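Local coordinates for protein transcription regulator (Lactobacillus plantarum WCFS1, PDB 3CLK) that probably regulates transcription as a dimeric DNA-binding protein, sensing a small-molecule effector through a periplasmic-binding-protein-like domain, at residues Arg126-Gly140 with Ala154-Tyr168. Sequence-based numbering, arbitrary orientation.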
ATOM      1  N   ARG B 126     -22.046  11.476  21.220  1.00 19.50           N
ATOM      2  CA  ARG B 126     -23.045  12.331  20.578  1.00 21.23           C
ATOM      3  C   ARG B 126     -22.374  13.491  19.846  1.00 22.36           C
ATOM      4  O   ARG B 126     -22.949  14.066  18.928  1.00 23.44           O
ATOM      5  CB  ARG B 126     -24.053  12.858  21.605  1.00 21.07           C
ATOM      6  CG  ARG B 126     -25.033  11.795  22.099  1.00 22.24           C
ATOM      7  CD  ARG B 126     -26.091  12.403  23.018  1.00 23.40           C
ATOM      8  NE  ARG B 126     -26.948  13.369  22.330  1.00 20.80           N
ATOM      9  CZ  ARG B 126     -27.894  13.052  21.451  1.00 21.05           C
ATOM     10  NH1 ARG B 126     -28.119  11.784  21.136  1.00 22.19           N
ATOM     11  NH2 ARG B 126     -28.618  14.010  20.885  1.00 22.79           N
ATOM     12  N   GLN B 127     -21.161  13.837  20.270  1.00 22.34           N
ATOM     13  CA  GLN B 127     -20.395  14.901  19.633  1.00 22.96           C
ATOM     14  C   GLN B 127     -19.407  14.170  18.729  1.00 23.04           C
ATOM     15  O   GLN B 127     -18.242  13.958  19.070  1.00 21.57           O
ATOM     16  CB  GLN B 127     -19.682  15.742  20.693  1.00 26.94           C
ATOM     17  CG  GLN B 127     -20.673  16.385  21.668  1.00 32.07           C
ATOM     18  CD  GLN B 127     -20.060  17.490  22.491  1.00 36.30           C
ATOM     19  OE1 GLN B 127     -19.298  17.240  23.430  1.00 37.96           O
ATOM     20  NE2 GLN B 127     -20.381  18.730  22.137  1.00 37.43           N
ATOM     21  N   ILE B 128     -19.919  13.784  17.566  1.00 19.59           N
ATOM     22  CA  ILE B 128     -19.189  12.998  16.582  1.00 17.41           C
ATOM     23  C   ILE B 128     -18.820  13.778  15.324  1.00 18.36           C
ATOM     24  O   ILE B 128     -19.691  14.337  14.657  1.00 17.89           O
ATOM     25  CB  ILE B 128     -20.059  11.795  16.174  1.00 16.21           C
ATOM     26  CG1 ILE B 128     -20.512  11.043  17.430  1.00 16.94           C
ATOM     27  CG2 ILE B 128     -19.306  10.889  15.213  1.00 18.01           C
ATOM     28  CD1 ILE B 128     -21.427   9.852  17.147  1.00 17.03           C
ATOM     29  N   GLY B 129     -17.531  13.802  14.998  1.00 18.56           N
ATOM     30  CA  GLY B 129     -17.077  14.499  13.809  1.00 18.03           C
ATOM     31  C   GLY B 129     -16.720  13.516  12.709  1.00 18.93           C
ATOM     32  O   GLY B 129     -16.618  12.313  12.958  1.00 17.36           O
ATOM     33  N   ILE B 130     -16.542  14.024  11.490  1.00 17.16           N
ATOM     34  CA  ILE B 130     -16.180  13.197  10.341  1.00 17.36           C
ATOM     35  C   ILE B 130     -15.163  13.982   9.524  1.00 17.50           C
ATOM     36  O   ILE B 130     -15.375  15.165   9.206  1.00 17.61           O
ATOM     37  CB  ILE B 130     -17.421  12.827   9.494  1.00 18.25           C
ATOM     38  CG1 ILE B 130     -17.013  11.856   8.387  1.00 17.68           C
ATOM     39  CG2 ILE B 130     -18.084  14.086   8.927  1.00 19.01           C
ATOM     40  CD1 ILE B 130     -18.170  11.064   7.828  1.00 15.23           C
ATOM     41  N   ALA B 131     -14.050  13.333   9.187  1.00 15.41           N
ATOM     42  CA  ALA B 131     -12.985  14.033   8.483  1.00 17.08           C
ATOM     43  C   ALA B 131     -12.340  13.355   7.290  1.00 17.39           C
ATOM     44  O   ALA B 131     -12.259  12.127   7.214  1.00 18.06           O
ATOM     45  CB  ALA B 131     -11.898  14.402   9.480  1.00 17.91           C
ATOM     46  N   GLY B 132     -11.861  14.200   6.375  1.00 18.20           N
ATOM     47  CA  GLY B 132     -11.165  13.747   5.185  1.00 19.05           C
ATOM     48  C   GLY B 132     -11.959  13.401   3.940  1.00 19.63           C
ATOM     49  O   GLY B 132     -11.368  13.105   2.906  1.00 17.76           O
ATOM     50  N   ILE B 133     -13.282  13.446   4.010  1.00 18.78           N
ATOM     51  CA  ILE B 133     -14.093  13.077   2.851  1.00 20.44           C
ATOM     52  C   ILE B 133     -14.170  14.133   1.754  1.00 18.37           C
ATOM     53  O   ILE B 133     -14.334  15.312   2.033  1.00 19.82           O
ATOM     54  CB  ILE B 133     -15.535  12.713   3.273  1.00 19.89           C
ATOM     55  CG1 ILE B 133     -15.514  11.477   4.173  1.00 23.10           C
ATOM     56  CG2 ILE B 133     -16.391  12.455   2.043  1.00 22.94           C
ATOM     57  CD1 ILE B 133     -16.879  11.001   4.601  1.00 25.03           C
ATOM     58  N   ASP B 134     -14.023  13.706   0.506  1.00 20.81           N
ATOM     59  CA  ASP B 134     -14.150  14.629  -0.621  1.00 24.34           C
ATOM     60  C   ASP B 134     -15.661  14.625  -0.818  1.00 23.98           C
ATOM     61  O   ASP B 134     -16.228  13.724  -1.438  1.00 24.89           O
ATOM     62  CB  ASP B 134     -13.422  14.093  -1.859  1.00 25.59           C
ATOM     63  CG  ASP B 134     -13.466  15.065  -3.040  1.00 29.80           C
ATOM     64  OD1 ASP B 134     -14.130  16.119  -2.935  1.00 26.66           O
ATOM     65  OD2 ASP B 134     -12.835  14.765  -4.078  1.00 32.38           O
ATOM     66  N   GLN B 135     -16.291  15.640  -0.238  1.00 26.96           N
ATOM     67  CA  GLN B 135     -17.738  15.842  -0.212  1.00 29.09           C
ATOM     68  C   GLN B 135     -18.504  16.013  -1.532  1.00 31.27           C
ATOM     69  O   GLN B 135     -19.723  15.821  -1.562  1.00 30.95           O
ATOM     70  CB  GLN B 135     -18.014  17.055   0.679  1.00 28.62           C
ATOM     71  CG  GLN B 135     -19.343  17.089   1.370  1.00 29.59           C
ATOM     72  CD  GLN B 135     -19.437  18.257   2.338  1.00 32.85           C
ATOM     73  OE1 GLN B 135     -18.530  18.478   3.150  1.00 29.25           O
ATOM     74  NE2 GLN B 135     -20.537  19.009   2.264  1.00 29.51           N
ATOM     75  N   TYR B 136     -17.814  16.372  -2.608  1.00 31.68           N
ATOM     76  CA  TYR B 136     -18.486  16.602  -3.894  1.00 33.58           C
ATOM     77  C   TYR B 136     -18.880  15.351  -4.679  1.00 30.53           C
ATOM     78  O   TYR B 136     -20.044  15.172  -5.025  1.00 30.32           O
ATOM     79  CB  TYR B 136     -17.619  17.504  -4.786  1.00 36.46           C
ATOM     80  CG  TYR B 136     -17.207  18.800  -4.129  1.00 40.08           C
ATOM     81  CD1 TYR B 136     -18.160  19.733  -3.723  1.00 41.52           C
ATOM     82  CD2 TYR B 136     -15.860  19.086  -3.900  1.00 42.37           C
ATOM     83  CE1 TYR B 136     -17.783  20.923  -3.101  1.00 43.36           C
ATOM     84  CE2 TYR B 136     -15.472  20.272  -3.280  1.00 43.25           C
ATOM     85  CZ  TYR B 136     -16.438  21.186  -2.883  1.00 44.95           C
ATOM     86  OH  TYR B 136     -16.055  22.359  -2.269  1.00 46.35           O
ATOM     87  N   PRO B 137     -17.914  14.475  -4.982  1.00 30.15           N
ATOM     88  CA  PRO B 137     -18.246  13.262  -5.736  1.00 28.04           C
ATOM     89  C   PRO B 137     -19.226  12.311  -5.035  1.00 28.04           C
ATOM     90  O   PRO B 137     -19.413  12.375  -3.817  1.00 26.75           O
ATOM     91  CB  PRO B 137     -16.879  12.624  -5.982  1.00 29.41           C
ATOM     92  CG  PRO B 137     -16.069  13.079  -4.813  1.00 32.10           C
ATOM     93  CD  PRO B 137     -16.476  14.529  -4.667  1.00 29.13           C
ATOM     94  N   TYR B 138     -19.844  11.443  -5.831  1.00 26.33           N
ATOM     95  CA  TYR B 138     -20.817  10.449  -5.381  1.00 26.45           C
ATOM     96  C   TYR B 138     -20.423   9.723  -4.092  1.00 26.01           C
ATOM     97  O   TYR B 138     -21.189   9.685  -3.134  1.00 24.26           O
ATOM     98  CB  TYR B 138     -21.019   9.410  -6.485  1.00 27.20           C
ATOM     99  CG  TYR B 138     -21.979   8.302  -6.126  1.00 27.75           C
ATOM    100  CD1 TYR B 138     -23.340   8.408  -6.428  1.00 30.89           C
ATOM    101  CD2 TYR B 138     -21.532   7.150  -5.480  1.00 28.35           C
ATOM    102  CE1 TYR B 138     -24.229   7.389  -6.097  1.00 31.37           C
ATOM    103  CE2 TYR B 138     -22.411   6.130  -5.142  1.00 29.71           C
ATOM    104  CZ  TYR B 138     -23.753   6.258  -5.454  1.00 30.70           C
ATOM    105  OH  TYR B 138     -24.618   5.248  -5.133  1.00 34.60           O
ATOM    106  N   THR B 139     -19.235   9.124  -4.094  1.00 25.26           N
ATOM    107  CA  THR B 139     -18.726   8.391  -2.939  1.00 23.33           C
ATOM    108  C   THR B 139     -18.845   9.203  -1.650  1.00 23.01           C
ATOM    109  O   THR B 139     -19.528   8.800  -0.707  1.00 22.37           O
ATOM    110  CB  THR B 139     -17.246   8.021  -3.132  1.00 23.21           C
ATOM    111  OG1 THR B 139     -17.101   7.198  -4.297  1.00 23.61           O
ATOM    112  CG2 THR B 139     -16.729   7.263  -1.918  1.00 24.36           C
ATOM    113  N   GLY B 140     -18.168  10.345  -1.622  1.00 20.75           N
ATOM    114  CA  GLY B 140     -18.191  11.201  -0.453  1.00 20.17           C
ATOM    115  C   GLY B 140     -19.566  11.713  -0.088  1.00 21.18           C
ATOM    116  O   GLY B 140     -19.918  11.771   1.087  1.00 21.46           O
ATOM    117  N   ALA B 154     -30.566   9.909  15.820  1.00 25.11           N
ATOM    118  CA  ALA B 154     -30.143   9.945  17.215  1.00 26.27           C
ATOM    119  C   ALA B 154     -30.500  11.317  17.776  1.00 24.79           C
ATOM    120  O   ALA B 154     -30.168  11.642  18.916  1.00 22.80           O
ATOM    121  CB  ALA B 154     -28.635   9.714  17.321  1.00 26.82           C
ATOM    122  N   ASN B 155     -31.168  12.119  16.952  1.00 25.54           N
ATOM    123  CA  ASN B 155     -31.577  13.462  17.338  1.00 26.34           C
ATOM    124  C   ASN B 155     -30.389  14.358  17.679  1.00 26.81           C
ATOM    125  O   ASN B 155     -30.442  15.177  18.597  1.00 28.82           O
ATOM    126  CB  ASN B 155     -32.570  13.387  18.507  1.00 27.86           C
ATOM    127  CG  ASN B 155     -33.948  12.931  18.061  1.00 30.38           C
ATOM    128  OD1 ASN B 155     -34.640  13.652  17.347  1.00 31.58           O
ATOM    129  ND2 ASN B 155     -34.342  11.726  18.458  1.00 31.59           N
ATOM    130  N   ILE B 156     -29.308  14.195  16.923  1.00 26.01           N
ATOM    131  CA  ILE B 156     -28.110  15.001  17.105  1.00 24.73           C
ATOM    132  C   ILE B 156     -28.120  16.023  15.977  1.00 24.66           C
ATOM    133  O   ILE B 156     -28.150  15.651  14.810  1.00 22.33           O
ATOM    134  CB  ILE B 156     -26.825  14.147  16.992  1.00 23.46           C
ATOM    135  CG1 ILE B 156     -26.723  13.199  18.192  1.00 23.16           C
ATOM    136  CG2 ILE B 156     -25.598  15.044  16.921  1.00 21.78           C
ATOM    137  CD1 ILE B 156     -25.559  12.224  18.094  1.00 21.50           C
ATOM    138  N   ALA B 157     -28.099  17.305  16.331  1.00 26.06           N
ATOM    139  CA  ALA B 157     -28.119  18.378  15.341  1.00 28.68           C
ATOM    140  C   ALA B 157     -26.860  18.391  14.475  1.00 30.90           C
ATOM    141  O   ALA B 157     -25.739  18.342  14.987  1.00 30.73           O
ATOM    142  CB  ALA B 157     -28.279  19.726  16.040  1.00 28.86           C
ATOM    143  N   ILE B 158     -27.052  18.451  13.160  1.00 31.12           N
ATOM    144  CA  ILE B 158     -25.928  18.478  12.233  1.00 33.84           C
ATOM    145  C   ILE B 158     -25.133  19.771  12.418  1.00 34.47           C
ATOM    146  O   ILE B 158     -25.658  20.867  12.236  1.00 35.98           O
ATOM    147  CB  ILE B 158     -26.417  18.361  10.778  1.00 33.40           C
ATOM    148  CG1 ILE B 158     -27.078  16.996  10.575  1.00 35.31           C
ATOM    149  CG2 ILE B 158     -25.254  18.542   9.816  1.00 35.10           C
ATOM    150  CD1 ILE B 158     -27.591  16.751   9.178  1.00 36.51           C
ATOM    151  N   ASN B 159     -23.866  19.623  12.788  1.00 33.45           N
ATOM    152  CA  ASN B 159     -22.968  20.749  13.032  1.00 33.09           C
ATOM    153  C   ASN B 159     -21.896  20.782  11.936  1.00 33.67           C
ATOM    154  O   ASN B 159     -21.000  19.941  11.916  1.00 31.56           O
ATOM    155  CB  ASN B 159     -22.302  20.570  14.400  1.00 32.95           C
ATOM    156  CG  ASN B 159     -21.498  21.780  14.831  1.00 35.45           C
ATOM    157  OD1 ASN B 159     -20.785  22.381  14.034  1.00 36.62           O
ATOM    158  ND2 ASN B 159     -21.596  22.130  16.109  1.00 36.63           N
ATOM    159  N   GLN B 160     -21.982  21.756  11.033  1.00 32.97           N
ATOM    160  CA  GLN B 160     -21.021  21.858   9.943  1.00 32.59           C
ATOM    161  C   GLN B 160     -19.584  21.955  10.431  1.00 30.72           C
ATOM    162  O   GLN B 160     -18.665  21.588   9.714  1.00 30.07           O
ATOM    163  CB  GLN B 160     -21.339  23.064   9.050  1.00 36.45           C
ATOM    164  CG  GLN B 160     -22.568  22.893   8.164  1.00 39.06           C
ATOM    165  CD  GLN B 160     -22.458  21.695   7.241  1.00 43.27           C
ATOM    166  OE1 GLN B 160     -21.426  21.485   6.599  1.00 45.53           O
ATOM    167  NE2 GLN B 160     -23.525  20.908   7.160  1.00 43.51           N
ATOM    168  N   GLU B 161     -19.388  22.450  11.647  1.00 31.02           N
ATOM    169  CA  GLU B 161     -18.046  22.571  12.199  1.00 31.99           C
ATOM    170  C   GLU B 161     -17.436  21.208  12.520  1.00 29.85           C
ATOM    171  O   GLU B 161     -16.224  21.095  12.712  1.00 29.43           O
ATOM    172  CB  GLU B 161     -18.067  23.437  13.462  1.00 35.25           C
ATOM    173  CG  GLU B 161     -18.613  24.828  13.215  1.00 40.38           C
ATOM    174  CD  GLU B 161     -18.086  25.417  11.920  1.00 43.13           C
ATOM    175  OE1 GLU B 161     -16.862  25.651  11.827  1.00 45.04           O
ATOM    176  OE2 GLU B 161     -18.899  25.629  10.994  1.00 44.14           O
ATOM    177  N   TRP B 162     -18.281  20.183  12.575  1.00 27.00           N
ATOM    178  CA  TRP B 162     -17.839  18.822  12.872  1.00 24.68           C
ATOM    179  C   TRP B 162     -17.461  18.077  11.595  1.00 24.29           C
ATOM    180  O   TRP B 162     -17.044  16.911  11.630  1.00 20.03           O
ATOM    181  CB  TRP B 162     -18.952  18.056  13.593  1.00 24.94           C
ATOM    182  CG  TRP B 162     -19.273  18.560  14.979  1.00 23.63           C
ATOM    183  CD1 TRP B 162     -18.623  19.543  15.674  1.00 25.04           C
ATOM    184  CD2 TRP B 162     -20.293  18.062  15.852  1.00 23.64           C
ATOM    185  NE1 TRP B 162     -19.173  19.683  16.927  1.00 22.53           N
ATOM    186  CE2 TRP B 162     -20.201  18.786  17.064  1.00 24.40           C
ATOM    187  CE3 TRP B 162     -21.276  17.072  15.731  1.00 23.91           C
ATOM    188  CZ2 TRP B 162     -21.051  18.551  18.149  1.00 24.13           C
ATOM    189  CZ3 TRP B 162     -22.128  16.836  16.814  1.00 25.83           C
ATOM    190  CH2 TRP B 162     -22.007  17.575  18.006  1.00 25.65           C
ATOM    191  N   ILE B 163     -17.605  18.765  10.468  1.00 22.62           N
ATOM    192  CA  ILE B 163     -17.302  18.195   9.170  1.00 21.87           C
ATOM    193  C   ILE B 163     -16.080  18.895   8.588  1.00 23.65           C
ATOM    194  O   ILE B 163     -16.113  20.103   8.314  1.00 22.24           O
ATOM    195  CB  ILE B 163     -18.512  18.363   8.218  1.00 22.65           C
ATOM    196  CG1 ILE B 163     -19.779  17.849   8.912  1.00 22.63           C
ATOM    197  CG2 ILE B 163     -18.283  17.600   6.930  1.00 21.28           C
ATOM    198  CD1 ILE B 163     -21.078  18.145   8.149  1.00 20.29           C
ATOM    199  N   LYS B 164     -14.995  18.138   8.433  1.00 22.84           N
ATOM    200  CA  LYS B 164     -13.754  18.668   7.889  1.00 24.55           C
ATOM    201  C   LYS B 164     -13.401  17.879   6.642  1.00 24.91           C
ATOM    202  O   LYS B 164     -12.928  16.742   6.722  1.00 25.69           O
ATOM    203  CB  LYS B 164     -12.625  18.554   8.912  1.00 26.20           C
ATOM    204  CG  LYS B 164     -12.868  19.343  10.189  1.00 28.36           C
ATOM    205  CD  LYS B 164     -13.001  20.840   9.913  1.00 31.60           C
ATOM    206  CE  LYS B 164     -13.213  21.612  11.206  1.00 31.04           C
ATOM    207  NZ  LYS B 164     -13.379  23.071  10.972  1.00 33.85           N
ATOM    208  N   PRO B 165     -13.666  18.463   5.465  1.00 24.41           N
ATOM    209  CA  PRO B 165     -13.384  17.827   4.180  1.00 25.58           C
ATOM    210  C   PRO B 165     -11.896  17.582   3.962  1.00 23.54           C
ATOM    211  O   PRO B 165     -11.042  18.207   4.594  1.00 23.96           O
ATOM    212  CB  PRO B 165     -13.955  18.824   3.170  1.00 24.53           C
ATOM    213  CG  PRO B 165     -15.100  19.422   3.912  1.00 27.17           C
ATOM    214  CD  PRO B 165     -14.489  19.670   5.274  1.00 27.35           C
ATOM    215  N   GLY B 166     -11.606  16.677   3.045  1.00 22.45           N
ATOM    216  CA  GLY B 166     -10.233  16.346   2.741  1.00 21.72           C
ATOM    217  C   GLY B 166     -10.235  15.510   1.489  1.00 22.14           C
ATOM    218  O   GLY B 166     -11.215  15.502   0.738  1.00 22.96           O
ATOM    219  N   ASP B 167      -9.154  14.779   1.275  1.00 22.22           N
ATOM    220  CA  ASP B 167      -9.020  13.959   0.087  1.00 22.46           C
ATOM    221  C   ASP B 167      -8.646  12.526   0.421  1.00 21.59           C
ATOM    222  O   ASP B 167      -7.892  11.892  -0.321  1.00 21.13           O
ATOM    223  CB  ASP B 167      -7.949  14.557  -0.829  1.00 25.74           C
ATOM    224  CG  ASP B 167      -6.629  14.761  -0.113  1.00 27.86           C
ATOM    225  OD1 ASP B 167      -6.435  14.136   0.947  1.00 30.30           O
ATOM    226  OD2 ASP B 167      -5.784  15.534  -0.607  1.00 31.10           O
ATOM    227  N   TYR B 168      -9.159  12.019   1.540  1.00 18.79           N
ATOM    228  CA  TYR B 168      -8.884  10.645   1.954  1.00 18.98           C
ATOM    229  C   TYR B 168      -7.419  10.329   2.238  1.00 17.91           C
ATOM    230  O   TYR B 168      -7.068   9.169   2.418  1.00 18.07           O
ATOM    231  CB  TYR B 168      -9.369   9.654   0.896  1.00 19.91           C
ATOM    232  CG  TYR B 168     -10.834   9.752   0.565  1.00 19.18           C
ATOM    233  CD1 TYR B 168     -11.280  10.547  -0.492  1.00 20.13           C
ATOM    234  CD2 TYR B 168     -11.781   9.052   1.310  1.00 18.75           C
ATOM    235  CE1 TYR B 168     -12.640  10.639  -0.799  1.00 21.34           C
ATOM    236  CE2 TYR B 168     -13.137   9.142   1.015  1.00 18.38           C
ATOM    237  CZ  TYR B 168     -13.561   9.937  -0.041  1.00 19.55           C
ATOM    238  OH  TYR B 168     -14.910  10.018  -0.326  1.00 18.44           O
TER
HETATM  239  O   HOH W   1     -15.201  14.803   6.122  1.00 18.86           O
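The carbonyl O of K164 accepts from G132 N at 2.8 Å and is also bonded to a water that bridges to I130 O and takes the N-H of I133. These bonds belong to a beta-alpha-beta unit of the periplasmic-binding-protein-like domain: strands 128-131 and 163-164, joined through helix 138-153, run parallel, with 163-164 at the sheet's edge within this chain. I130 N reaches W162 O at 2.9 Å and I130 O receives K164 N. With CG anti to the carbonyl carbon (chi1 -67°), the indole of W162 is carried back alongside the backbone of 126-128, CH2 3.5 Å from Q127 CA; Q127 C lies over one face, toward the rim, and N159 CB over the other. Cut back to an alanine, W162 would probably leave a gap between the Q127 backbone and N159. Before strand 128-131, R126 bends at chi3 (64°), and its NH1 donates to A154 O at 3.0 Å, in the guanidinium plane; CG1 of I156 lies over one face. Beyond the strands, G132 turns with positive phi, and its O accepts Y168 N in the carbonyl plane (2.8 Å). The phenol of Y168 leans along this turn toward the start of helix 138-153, where its OH lies 3.7 Å from T139 CG2.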